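Local coordinates for small TOPRIM domain protein (Geobacillus stearothermophilus, PDB 2FCJ) that is of unknown function but carries a Toprim domain, the fold shared by topoisomerases and DnaG-type primases, and so may act on nucleic acids, at residues 46-49 with 50-53. Sequence-based numbering, arbitrary orientation.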
# COMPACT_ATOMS: atom_id res chain seq x y z
N ASP A 46 -4.42 -15.18 -4.75
CA ASP A 46 -5.57 -16.06 -4.80
C ASP A 46 -6.64 -15.61 -3.80
O ASP A 46 -7.83 -15.52 -4.13
CB ASP A 46 -5.14 -17.50 -4.49
CG ASP A 46 -4.43 -18.18 -5.67
OD1 ASP A 46 -4.49 -17.64 -6.79
OD2 ASP A 46 -3.87 -19.28 -5.47
N GLU A 47 -6.21 -15.35 -2.57
CA GLU A 47 -7.12 -14.94 -1.52
C GLU A 47 -7.81 -13.62 -1.87
O GLU A 47 -8.99 -13.44 -1.56
CB GLU A 47 -6.39 -14.81 -0.19
CG GLU A 47 -6.00 -16.13 0.45
CD GLU A 47 -5.12 -15.92 1.67
OE1 GLU A 47 -4.46 -14.87 1.74
OE2 GLU A 47 -5.09 -16.82 2.54
N LEU A 48 -7.09 -12.76 -2.58
CA LEU A 48 -7.58 -11.41 -2.82
C LEU A 48 -8.28 -11.25 -4.17
O LEU A 48 -8.58 -10.13 -4.58
CB LEU A 48 -6.45 -10.38 -2.66
CG LEU A 48 -5.91 -10.25 -1.23
CD1 LEU A 48 -4.73 -9.30 -1.17
CD2 LEU A 48 -6.99 -9.90 -0.21
N GLU A 49 -8.58 -12.35 -4.84
CA GLU A 49 -9.39 -12.25 -6.06
C GLU A 49 -10.70 -11.52 -5.78
O GLU A 49 -11.41 -11.86 -4.83
CB GLU A 49 -9.65 -13.62 -6.68
CG GLU A 49 -10.64 -13.60 -7.86
CD GLU A 49 -10.20 -12.71 -9.02
OE1 GLU A 49 -8.99 -12.69 -9.34
OE2 GLU A 49 -11.09 -12.09 -9.66
N GLY A 50 -11.02 -10.52 -6.59
CA GLY A 50 -12.27 -9.79 -6.41
C GLY A 50 -12.12 -8.59 -5.50
O GLY A 50 -12.99 -7.71 -5.47
N TYR A 51 -10.97 -8.47 -4.83
CA TYR A 51 -10.69 -7.31 -4.00
C TYR A 51 -10.04 -6.21 -4.82
O TYR A 51 -9.56 -6.44 -5.95
CB TYR A 51 -9.75 -7.66 -2.86
CG TYR A 51 -10.42 -8.36 -1.71
CD1 TYR A 51 -10.66 -7.71 -0.51
CD2 TYR A 51 -10.82 -9.69 -1.82
CE1 TYR A 51 -11.25 -8.36 0.55
CE2 TYR A 51 -11.41 -10.35 -0.75
CZ TYR A 51 -11.64 -9.67 0.42
OH TYR A 51 -12.24 -10.32 1.48
N ASP A 52 -10.00 -5.02 -4.25
CA ASP A 52 -9.43 -3.85 -4.90
C ASP A 52 -8.07 -3.59 -4.23
O ASP A 52 -7.99 -3.03 -3.14
CB ASP A 52 -10.38 -2.65 -4.70
CG ASP A 52 -9.95 -1.41 -5.45
OD1 ASP A 52 -9.17 -1.52 -6.41
OD2 ASP A 52 -10.44 -0.31 -5.11
N VAL A 53 -6.99 -4.01 -4.89
CA VAL A 53 -5.71 -4.17 -4.22
C VAL A 53 -4.70 -3.16 -4.76
O VAL A 53 -4.63 -2.93 -5.98
CB VAL A 53 -5.15 -5.59 -4.43
CG1 VAL A 53 -3.84 -5.78 -3.69
CG2 VAL A 53 -6.15 -6.64 -3.99
O HOH W 1 -7.11 -8.57 -6.87
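Leu-48 lays a methyl over one face of the Tyr-51 ring across a type II beta turn, Leu-48 to Tyr-51, that leads from helix 38-47 into strand 52-56 of the Toprim domain's parallel sheet. CD2 sits 4.2 Å from the ring centroid and 14° off the ring normal, a CH-pi contact displaced toward the CG end of the ring. The two side chains run about perpendicular. With CG anti to its carbonyl carbon, Leu-48 points its CD2 at the tyrosine, while CB and CD1 meet Val-53 CG2, with CB 4.0 Å from that methyl. Val-7 of the neighbouring strand 6-10 touches both Leu-48 and Tyr-51. The turn itself is closed by Tyr-51 N donating to Leu-48 O at 2.9 Å; the donor stands well above the carbonyl plane instead of on a lone pair. Gly-50, with no side chain, takes the third position of the turn at positive phi (91°), as is usual in a type II turn. The Glu-49 O before it lies at the ring edge of Tyr-51, near its plane. Glu-49 bends at chi2 (59°), which brings its carboxylate back beside the Gly-50 amide, with OE2 3.4 Å from Gly-50 N. A water lies 3.1 Å from Leu-48 O and 3.4 Å from Tyr-51 O, the second contact weak.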